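Local coordinates for protein TubZ (Clostridium botulinum C phage, PDB 4XCQ) that belongs to the tubulin/FtsZ family of nucleotide-binding cytoskeletal proteins and is seen here with guanosine-5'-diphosphate bound, at residues S160-D165 against N213-F218; I35-K40 against Y52-A57; N5-A10 against C89-F94. One frame throughout, in Å; residues are numbered along the deposited sequence.

Contact 1: S160-D165 against N213-F218; sequences SIYLLD and NVILEF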
loop_
_atom_site.group_PDB
_atom_site.type_symbol
_atom_site.label_atom_id
_atom_site.label_comp_id
_atom_site.label_asym_id
_atom_site.label_seq_id
_atom_site.Cartn_x
_atom_site.Cartn_y
_atom_site.Cartn_z
ATOM N N SER A 160 0.400 9.086 1.080
ATOM C CA SER A 160 -0.256 8.040 1.857
ATOM C C SER A 160 0.555 6.748 1.767
ATOM O O SER A 160 0.965 6.342 0.680
ATOM C CB SER A 160 -1.679 7.811 1.357
ATOM O OG SER A 160 -2.471 8.969 1.550
ATOM N N ILE A 161 0.794 6.109 2.909
ATOM C CA ILE A 161 1.600 4.896 2.937
ATOM C C ILE A 161 0.842 3.692 3.494
ATOM O O ILE A 161 0.417 3.689 4.647
ATOM C CB ILE A 161 2.877 5.089 3.767
ATOM C CG1 ILE A 161 3.749 6.193 3.164
ATOM C CG2 ILE A 161 3.659 3.793 3.836
ATOM C CD1 ILE A 161 4.994 6.503 3.985
ATOM N N TYR A 162 0.682 2.673 2.656
ATOM C CA TYR A 162 0.137 1.388 3.080
ATOM C C TYR A 162 1.272 0.370 3.145
ATOM O O TYR A 162 1.730 -0.139 2.115
ATOM C CB TYR A 162 -0.964 0.928 2.124
ATOM C CG TYR A 162 -2.130 1.887 2.064
ATOM C CD1 TYR A 162 -3.254 1.693 2.854
ATOM C CD2 TYR A 162 -2.098 3.001 1.230
ATOM C CE1 TYR A 162 -4.319 2.578 2.812
ATOM C CE2 TYR A 162 -3.156 3.889 1.178
ATOM C CZ TYR A 162 -4.265 3.673 1.973
ATOM O OH TYR A 162 -5.323 4.552 1.927
ATOM N N LEU A 163 1.740 0.091 4.358
ATOM C CA LEU A 163 2.939 -0.724 4.534
ATOM C C LEU A 163 2.600 -2.156 4.938
ATOM O O LEU A 163 2.090 -2.402 6.034
ATOM C CB LEU A 163 3.872 -0.089 5.572
ATOM C CG LEU A 163 5.315 -0.617 5.583
ATOM C CD1 LEU A 163 5.980 -0.464 4.213
ATOM C CD2 LEU A 163 6.149 0.059 6.673
ATOM N N LEU A 164 2.900 -3.096 4.044
ATOM C CA LEU A 164 2.546 -4.498 4.239
ATOM C C LEU A 164 3.758 -5.351 4.599
ATOM O O LEU A 164 4.879 -5.074 4.162
ATOM C CB LEU A 164 1.876 -5.055 2.982
ATOM C CG LEU A 164 0.633 -4.328 2.468
ATOM C CD1 LEU A 164 0.176 -4.933 1.136
ATOM C CD2 LEU A 164 -0.487 -4.367 3.501
ATOM N N ASP A 165 3.520 -6.401 5.382
ATOM C CA ASP A 165 4.596 -7.255 5.884
ATOM C C ASP A 165 4.377 -8.728 5.534
ATOM O O ASP A 165 3.499 -9.388 6.101
ATOM C CB ASP A 165 4.725 -7.098 7.403
ATOM C CG ASP A 165 6.005 -7.712 7.955
ATOM O OD1 ASP A 165 6.746 -8.375 7.194
ATOM O OD2 ASP A 165 6.259 -7.541 9.167
ATOM N N ASN A 213 -1.104 4.555 6.764
ATOM C CA ASN A 213 -2.464 4.105 7.028
ATOM C C ASN A 213 -2.543 2.587 7.270
ATOM O O ASN A 213 -1.736 1.818 6.743
ATOM C CB ASN A 213 -3.385 4.520 5.873
ATOM C CG ASN A 213 -3.380 6.035 5.626
ATOM O OD1 ASN A 213 -2.905 6.815 6.455
ATOM N ND2 ASN A 213 -3.915 6.449 4.481
ATOM N N VAL A 214 -3.503 2.174 8.097
ATOM C CA VAL A 214 -3.721 0.765 8.430
ATOM C C VAL A 214 -5.215 0.436 8.385
ATOM O O VAL A 214 -6.036 1.213 8.869
ATOM C CB VAL A 214 -3.160 0.416 9.835
ATOM C CG1 VAL A 214 -3.545 -1.000 10.243
ATOM C CG2 VAL A 214 -1.647 0.586 9.871
ATOM N N ILE A 215 -5.569 -0.707 7.799
ATOM C CA ILE A 215 -6.968 -1.131 7.748
ATOM C C ILE A 215 -7.171 -2.404 8.562
ATOM O O ILE A 215 -6.444 -3.379 8.393
ATOM C CB ILE A 215 -7.445 -1.373 6.299
ATOM C CG1 ILE A 215 -7.065 -0.192 5.401
ATOM C CG2 ILE A 215 -8.951 -1.626 6.267
ATOM C CD1 ILE A 215 -7.331 -0.429 3.911
ATOM N N LEU A 216 -8.170 -2.388 9.440
ATOM C CA LEU A 216 -8.405 -3.487 10.367
ATOM C C LEU A 216 -9.850 -3.959 10.322
ATOM O O LEU A 216 -10.770 -3.153 10.194
ATOM C CB LEU A 216 -8.059 -3.064 11.801
ATOM C CG LEU A 216 -6.635 -2.585 12.083
ATOM C CD1 LEU A 216 -6.589 -1.786 13.373
ATOM C CD2 LEU A 216 -5.670 -3.763 12.150
ATOM N N GLU A 217 -10.043 -5.267 10.439
ATOM C CA GLU A 217 -11.378 -5.831 10.591
ATOM C C GLU A 217 -11.399 -6.781 11.779
ATOM O O GLU A 217 -10.429 -7.494 12.025
ATOM C CB GLU A 217 -11.818 -6.544 9.313
ATOM C CG GLU A 217 -12.054 -5.590 8.156
ATOM C CD GLU A 217 -12.574 -6.280 6.913
ATOM O OE1 GLU A 217 -12.973 -7.459 7.001
ATOM O OE2 GLU A 217 -12.591 -5.631 5.848
ATOM N N PHE A 218 -12.501 -6.781 12.521
ATOM C CA PHE A 218 -12.606 -7.617 13.713
ATOM C C PHE A 218 -13.960 -8.316 13.797
ATOM O O PHE A 218 -14.951 -7.838 13.243
ATOM C CB PHE A 218 -12.369 -6.779 14.972
ATOM C CG PHE A 218 -13.397 -5.706 15.191
ATOM C CD1 PHE A 218 -14.441 -5.897 16.086
ATOM C CD2 PHE A 218 -13.326 -4.508 14.498
ATOM C CE1 PHE A 218 -15.393 -4.908 16.293
ATOM C CE2 PHE A 218 -14.271 -3.517 14.694
ATOM C CZ PHE A 218 -15.307 -3.717 15.595
HETATM O O HOH W 1 1.172 1.279 6.785
#
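The phenol ring of Tyr162 and the carboxamide of Asn213 meet nearly at right angles, their planes 89° apart. Asn213 CB approaches the ring obliquely, 4.2 Å from the centroid of the Tyr162 ring and well off its centre, a loose CH-pi contact. The CD1 methyl of Ile215 approaches the same CE1 corner of the ring, also obliquely, 4.4 Å from Tyr162 CE1. At the hydroxyl end Asn213 ND2 makes a weak hydrogen bond, 3.5 Å long though nearly straight, to Tyr162 OH. The CG of Asn213 stands anti to its carbonyl carbon (chi1 -57°), which swings the amide up beside the phenol, and the other end of the amide is held by Gly286, whose backbone N bonds to OD1. Asparagine suits this buried place because one flat group serves two strands, while tyrosine offers a greasy ring to Ile215 and a polar end to the amide.

The backbones share little. Asn213 N gives a short bond of 2.7 Å to Ile161 O, and after that the strands splay, their axes 57° apart. Water 1 fills in where they part: it accepts from Leu163 N at 2.8 Å and donates to Asn213 O at 3.0 Å, satisfying two buried peptide atoms that no longer face each other directly.

Strand 160-165 lies between strands 122-129 and 211-217 of the mixed sheet, and on its far side Ser160 and Tyr162 bond to the backbone of 122-129. Helix 172-187 packs on Ile215 through Leu182 and Phe186, and strand 281-287 flanks 213-217, so the contact is the parallel but divergent junction where the GTPase-domain strands pass into those of the C-terminal domain.

Contact 2: I35-K40 against Y52-A57; sequences INTSKK and YHIPYA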
loop_
_atom_site.group_PDB
_atom_site.type_symbol
_atom_site.label_atom_id
_atom_site.label_comp_id
_atom_site.label_asym_id
_atom_site.label_seq_id
_atom_site.Cartn_x
_atom_site.Cartn_y
_atom_site.Cartn_z
ATOM N N ILE A 35 2.759 -1.469 -14.826
ATOM C CA ILE A 35 4.097 -1.150 -15.294
ATOM C C ILE A 35 5.060 -2.271 -14.932
ATOM O O ILE A 35 5.085 -2.721 -13.785
ATOM C CB ILE A 35 4.600 0.170 -14.685
ATOM C CG1 ILE A 35 3.548 1.272 -14.859
ATOM C CG2 ILE A 35 5.942 0.567 -15.287
ATOM C CD1 ILE A 35 3.743 2.463 -13.939
ATOM N N ASN A 36 5.849 -2.718 -15.906
ATOM C CA ASN A 36 6.822 -3.778 -15.662
ATOM C C ASN A 36 7.890 -3.873 -16.749
ATOM O O ASN A 36 7.636 -3.599 -17.922
ATOM C CB ASN A 36 6.112 -5.127 -15.531
ATOM C CG ASN A 36 6.869 -6.101 -14.648
ATOM O OD1 ASN A 36 8.092 -6.031 -14.532
ATOM N ND2 ASN A 36 6.140 -7.020 -14.022
ATOM N N THR A 37 9.093 -4.264 -16.348
ATOM C CA THR A 37 10.150 -4.535 -17.304
ATOM C C THR A 37 9.900 -5.879 -17.984
ATOM O O THR A 37 10.367 -6.122 -19.089
ATOM C CB THR A 37 11.528 -4.547 -16.631
ATOM O OG1 THR A 37 11.572 -5.595 -15.656
ATOM C CG2 THR A 37 11.803 -3.216 -15.956
ATOM N N SER A 38 9.145 -6.743 -17.312
ATOM C CA SER A 38 8.851 -8.075 -17.827
ATOM C C SER A 38 7.542 -8.086 -18.604
ATOM O O SER A 38 6.469 -7.878 -18.034
ATOM C CB SER A 38 8.791 -9.091 -16.679
ATOM O OG SER A 38 8.411 -10.376 -17.141
ATOM N N LYS A 39 7.640 -8.328 -19.909
ATOM C CA LYS A 39 6.467 -8.420 -20.769
ATOM C C LYS A 39 5.682 -9.683 -20.440
ATOM O O LYS A 39 4.460 -9.737 -20.596
ATOM C CB LYS A 39 6.875 -8.414 -22.248
ATOM C CG LYS A 39 5.694 -8.386 -23.200
ATOM C CD LYS A 39 6.126 -8.243 -24.642
ATOM C CE LYS A 39 4.922 -8.198 -25.566
ATOM N NZ LYS A 39 5.319 -8.023 -26.991
ATOM N N LYS A 40 6.410 -10.695 -19.984
ATOM C CA LYS A 40 5.832 -11.969 -19.574
ATOM C C LYS A 40 4.842 -11.797 -18.426
ATOM O O LYS A 40 3.730 -12.323 -18.476
ATOM C CB LYS A 40 6.943 -12.933 -19.162
ATOM C CG LYS A 40 6.487 -14.355 -18.901
ATOM C CD LYS A 40 7.338 -15.013 -17.815
ATOM C CE LYS A 40 8.678 -14.300 -17.625
ATOM N NZ LYS A 40 8.949 -13.955 -16.200
ATOM N N TYR A 52 1.935 -1.101 -19.412
ATOM C CA TYR A 52 3.079 -0.429 -20.012
ATOM C C TYR A 52 4.350 -1.246 -19.817
ATOM O O TYR A 52 4.914 -1.288 -18.721
ATOM C CB TYR A 52 3.269 0.977 -19.433
ATOM C CG TYR A 52 4.401 1.739 -20.091
ATOM C CD1 TYR A 52 4.169 2.572 -21.177
ATOM C CD2 TYR A 52 5.709 1.612 -19.637
ATOM C CE1 TYR A 52 5.203 3.262 -21.784
ATOM C CE2 TYR A 52 6.748 2.291 -20.243
ATOM C CZ TYR A 52 6.491 3.118 -21.311
ATOM O OH TYR A 52 7.527 3.801 -21.906
ATOM N N HIS A 53 4.799 -1.890 -20.888
ATOM C CA HIS A 53 6.078 -2.581 -20.872
ATOM C C HIS A 53 7.186 -1.596 -21.177
ATOM O O HIS A 53 7.163 -0.911 -22.198
ATOM C CB HIS A 53 6.097 -3.741 -21.877
ATOM C CG HIS A 53 7.438 -4.401 -22.020
ATOM N ND1 HIS A 53 8.193 -4.310 -23.167
ATOM C CD2 HIS A 53 8.156 -5.154 -21.152
ATOM C CE1 HIS A 53 9.320 -4.987 -23.007
ATOM N NE2 HIS A 53 9.320 -5.506 -21.793
ATOM N N ILE A 54 8.148 -1.511 -20.272
ATOM C CA ILE A 54 9.328 -0.702 -20.513
ATOM C C ILE A 54 10.073 -1.259 -21.722
ATOM O O ILE A 54 10.482 -2.418 -21.718
ATOM C CB ILE A 54 10.231 -0.667 -19.276
ATOM C CG1 ILE A 54 9.427 -0.138 -18.084
ATOM C CG2 ILE A 54 11.475 0.178 -19.545
ATOM C CD1 ILE A 54 10.207 -0.007 -16.814
ATOM N N PRO A 55 10.214 -0.438 -22.774
ATOM C CA PRO A 55 10.792 -0.863 -24.056
ATOM C C PRO A 55 12.144 -1.563 -23.919
ATOM O O PRO A 55 12.974 -1.158 -23.107
ATOM C CB PRO A 55 10.934 0.454 -24.824
ATOM C CG PRO A 55 9.830 1.304 -24.286
ATOM C CD PRO A 55 9.743 0.961 -22.821
ATOM N N TYR A 56 12.324 -2.625 -24.701
ATOM C CA TYR A 56 13.579 -3.374 -24.781
ATOM C C TYR A 56 14.003 -3.997 -23.453
ATOM O O TYR A 56 15.172 -4.340 -23.271
ATOM C CB TYR A 56 14.704 -2.476 -25.302
ATOM C CG TYR A 56 14.372 -1.748 -26.586
ATOM C CD1 TYR A 56 14.525 -2.367 -27.818
ATOM C CD2 TYR A 56 13.917 -0.436 -26.565
ATOM C CE1 TYR A 56 14.227 -1.702 -28.995
ATOM C CE2 TYR A 56 13.613 0.235 -27.733
ATOM C CZ TYR A 56 13.771 -0.401 -28.946
ATOM O OH TYR A 56 13.473 0.270 -30.113
ATOM N N ALA A 57 13.055 -4.155 -22.534
ATOM C CA ALA A 57 13.372 -4.651 -21.198
ATOM C C ALA A 57 12.885 -6.079 -20.942
ATOM O O ALA A 57 11.976 -6.581 -21.611
ATOM C CB ALA A 57 12.793 -3.712 -20.142
#
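Thr37 and His53 bury the most surface here, with Ile35 next. Thr37, just past the end of its strand, sets its CG2 methyl 3.7 Å from Ile54 CD1, the two side chains lying alongside and pointing the same way, while its CB rests 3.8 Å from Ala57 CB. Its OG1 takes the position between backbone N and carbonyl carbon (chi1 62°), where it bonds to Glu58 O; the methyl is thereby turned to the apolar side. A beta-branched residue with one polar and one apolar arm fits such a place well.

His53 uses its flat ring in two directions. Lys39 CB covers one face, 3.9 Å from the His53 ring centroid and somewhat toward its rim, as a CH-pi contact. At the edge, NE2 donates to Ala57 O at 2.9 Å in the plane of the ring, tying the strand end to the turn that follows. That turn, Ile54 to Ala57, is type II and brings Ala57 back to Thr37; the small methyl of alanine allows so close a return.

Ile35 lies on the same sheet face as Tyr52, its CG2 touching the aromatic ring obliquely at 4.5 Å from Tyr52 CD2. The backbones run parallel: Asn36 N donates to Tyr52 O (3.3 Å) and Asn36 O accepts from Ile54 N (3.2 Å), both rather long. Asn36 also closes an Asx turn, OD1 accepting from Ser38 N at 3.1 Å, and Ser38 then caps helix 39-43 through Asp41 N.

This is a beta-alpha-beta unit at one border of the sheet, strand 51-53 being outermost in the chain. Helix 75-85 packs on Ile35 and Tyr52, helix 64-71 on Ile54 and Ala57, and helix 102-117 meets Thr37 and Ile54 through Ile106.

Contact 3: N5-A10 against C89-F94; sequences NKIVFA and CDIVIF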
loop_
_atom_site.group_PDB
_atom_site.type_symbol
_atom_site.label_atom_id
_atom_site.label_comp_id
_atom_site.label_asym_id
_atom_site.label_seq_id
_atom_site.Cartn_x
_atom_site.Cartn_y
_atom_site.Cartn_z
ATOM N N ASN A 5 -13.325 4.980 -9.004
ATOM C CA ASN A 5 -12.939 5.522 -10.303
ATOM C C ASN A 5 -12.087 6.784 -10.169
ATOM O O ASN A 5 -11.552 7.303 -11.155
ATOM C CB ASN A 5 -14.183 5.812 -11.143
ATOM C CG ASN A 5 -13.859 6.002 -12.613
ATOM O OD1 ASN A 5 -13.493 5.052 -13.307
ATOM N ND2 ASN A 5 -14.004 7.229 -13.098
ATOM N N LYS A 6 -11.963 7.257 -8.931
ATOM C CA LYS A 6 -11.175 8.435 -8.579
ATOM C C LYS A 6 -9.725 7.991 -8.383
ATOM O O LYS A 6 -8.777 8.782 -8.420
ATOM C CB LYS A 6 -11.759 9.064 -7.308
ATOM C CG LYS A 6 -11.221 10.408 -6.849
ATOM C CD LYS A 6 -11.953 10.776 -5.550
ATOM C CE LYS A 6 -11.461 12.040 -4.860
ATOM N NZ LYS A 6 -11.796 13.249 -5.641
ATOM N N ILE A 7 -9.580 6.683 -8.203
ATOM C CA ILE A 7 -8.309 6.046 -7.913
ATOM C C ILE A 7 -7.707 5.382 -9.139
ATOM O O ILE A 7 -8.382 4.629 -9.841
ATOM C CB ILE A 7 -8.472 4.972 -6.819
ATOM C CG1 ILE A 7 -9.048 5.588 -5.542
ATOM C CG2 ILE A 7 -7.150 4.243 -6.567
ATOM C CD1 ILE A 7 -9.547 4.559 -4.558
ATOM N N VAL A 8 -6.436 5.662 -9.398
ATOM C CA VAL A 8 -5.701 4.905 -10.397
ATOM C C VAL A 8 -4.478 4.276 -9.743
ATOM O O VAL A 8 -3.658 4.963 -9.133
ATOM C CB VAL A 8 -5.283 5.775 -11.608
ATOM C CG1 VAL A 8 -4.600 7.053 -11.159
ATOM C CG2 VAL A 8 -4.390 4.978 -12.554
ATOM N N PHE A 9 -4.378 2.956 -9.841
ATOM C CA PHE A 9 -3.213 2.252 -9.330
ATOM C C PHE A 9 -2.099 2.247 -10.362
ATOM O O PHE A 9 -2.348 2.133 -11.565
ATOM C CB PHE A 9 -3.567 0.813 -8.945
ATOM C CG PHE A 9 -4.416 0.713 -7.714
ATOM C CD1 PHE A 9 -3.833 0.699 -6.456
ATOM C CD2 PHE A 9 -5.798 0.649 -7.812
ATOM C CE1 PHE A 9 -4.612 0.613 -5.317
ATOM C CE2 PHE A 9 -6.583 0.568 -6.678
ATOM C CZ PHE A 9 -5.991 0.550 -5.429
ATOM N N ALA A 10 -0.868 2.379 -9.881
ATOM C CA ALA A 10 0.308 2.164 -10.717
ATOM C C ALA A 10 1.160 1.034 -10.137
ATOM O O ALA A 10 2.164 1.280 -9.463
ATOM C CB ALA A 10 1.116 3.437 -10.839
ATOM N N CYS A 89 -8.521 11.296 -12.547
ATOM C CA CYS A 89 -8.209 10.547 -11.333
ATOM C C CYS A 89 -7.386 11.398 -10.367
ATOM O O CYS A 89 -6.229 11.726 -10.621
ATOM C CB CYS A 89 -7.455 9.259 -11.649
ATOM S SG CYS A 89 -8.479 7.892 -12.296
ATOM N N ASP A 90 -8.012 11.750 -9.249
ATOM C CA ASP A 90 -7.398 12.566 -8.202
ATOM C C ASP A 90 -6.266 11.854 -7.508
ATOM O O ASP A 90 -5.276 12.473 -7.132
ATOM C CB ASP A 90 -8.434 12.977 -7.147
ATOM C CG ASP A 90 -8.805 14.435 -7.236
ATOM O OD1 ASP A 90 -8.630 15.007 -8.326
ATOM O OD2 ASP A 90 -9.256 15.008 -6.219
ATOM N N ILE A 91 -6.425 10.547 -7.345
ATOM C CA ILE A 91 -5.564 9.776 -6.464
ATOM C C ILE A 91 -4.777 8.716 -7.224
ATOM O O ILE A 91 -5.351 7.825 -7.851
ATOM C CB ILE A 91 -6.395 9.117 -5.354
ATOM C CG1 ILE A 91 -7.326 10.159 -4.736
ATOM C CG2 ILE A 91 -5.492 8.511 -4.300
ATOM C CD1 ILE A 91 -8.429 9.581 -3.921
ATOM N N VAL A 92 -3.456 8.841 -7.183
ATOM C CA VAL A 92 -2.571 7.883 -7.823
ATOM C C VAL A 92 -1.869 7.040 -6.762
ATOM O O VAL A 92 -1.045 7.547 -5.998
ATOM C CB VAL A 92 -1.529 8.587 -8.711
ATOM C CG1 VAL A 92 -0.614 7.570 -9.369
ATOM C CG2 VAL A 92 -2.223 9.450 -9.761
ATOM N N ILE A 93 -2.203 5.757 -6.710
ATOM C CA ILE A 93 -1.579 4.863 -5.741
ATOM C C ILE A 93 -0.578 3.931 -6.423
ATOM O O ILE A 93 -0.925 3.156 -7.317
ATOM C CB ILE A 93 -2.631 4.036 -4.981
ATOM C CG1 ILE A 93 -3.686 4.972 -4.375
ATOM C CG2 ILE A 93 -1.971 3.214 -3.890
ATOM C CD1 ILE A 93 -4.807 4.261 -3.635
ATOM N N PHE A 94 0.677 4.034 -6.010
ATOM C CA PHE A 94 1.719 3.147 -6.504
ATOM C C PHE A 94 1.771 1.878 -5.661
ATOM O O PHE A 94 1.699 1.939 -4.431
ATOM C CB PHE A 94 3.075 3.854 -6.491
ATOM C CG PHE A 94 3.218 4.906 -7.551
ATOM C CD1 PHE A 94 3.747 4.583 -8.794
ATOM C CD2 PHE A 94 2.833 6.218 -7.308
ATOM C CE1 PHE A 94 3.881 5.542 -9.781
ATOM C CE2 PHE A 94 2.967 7.186 -8.291
ATOM C CZ PHE A 94 3.492 6.847 -9.531
#
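On one face of the sheet Ile93 fills the hollow between Ile7 and Phe9 of the neighbouring strand: its CD1 methyl comes within 3.8 Å of Ile7 CG2, and its CB lies equally close to Phe9 CD1. Phe9 and Ile93 stand side by side, pointing the same way, and Ile7 CG2 lies over one face of the Phe9 ring, toward its edge. Ile91 adds the next bump, its CD1 reaching the methylenes of Lys6.

On the opposite face Val8 turns CG1 between its backbone N and carbonyl carbon (chi1 50°), and this places the methyl 3.6 Å from Cys89 CB, with Val92 CG2 beside it at 3.7 Å. The short side chain of Ala10 lets the Phe94 ring lie close against it, Ala10 CB being 3.5 Å from Phe94 CD1. Branched residues suit these positions because they fill space close to an extended backbone.

Between the two faces runs a regular parallel ladder. Ile91 N bonds to Lys6 O, Val8 N to Ile91 O, Ile93 N to Val8 O and Ala10 N to Ile93 O, the last at 2.7 Å. Strand 31-36 adjoins the first segment and strand 122-129 the second, while Phe183 of helix 172-187 covers Ile7 and Ile93. Such parallel strands, with helices packed against them, form part of the Rossmann-like GTPase domain of the tubulin/FtsZ family.

Polarity is confined to the beginning of the pair. The Lys6 chain runs out extended and bends at its last torsion (chi4 69°), bringing NZ to Asp90 OD2 at 3.1 Å from above the carboxylate plane. Both residues are partly exposed, so solvent probably screens this salt bridge; the chemistry is that of an apolar central sheet with its charged pair kept at the start of the strands.

All three contacts belong to one sheet, and their order across it follows the strands: contact 2 lies at the 51-53 border, contact 3 further in, and contact 1 at the passage to the C-terminal domain. Contacts 2 and 3 touch, Ile35 CD1 packing 4.2 Å from Ala10 CB, since strands 31-36 and 7-11 are neighbours. Contacts 1 and 3 have centres about 17 Å apart and do not touch; contacts 1 and 2 are about 29 Å apart between centres. Guanosine-5'-diphosphate lies nearest contact 2, about 5 Å from the Asn36 side chain, against about 12 Å from the side chains of Tyr162 and Phe94.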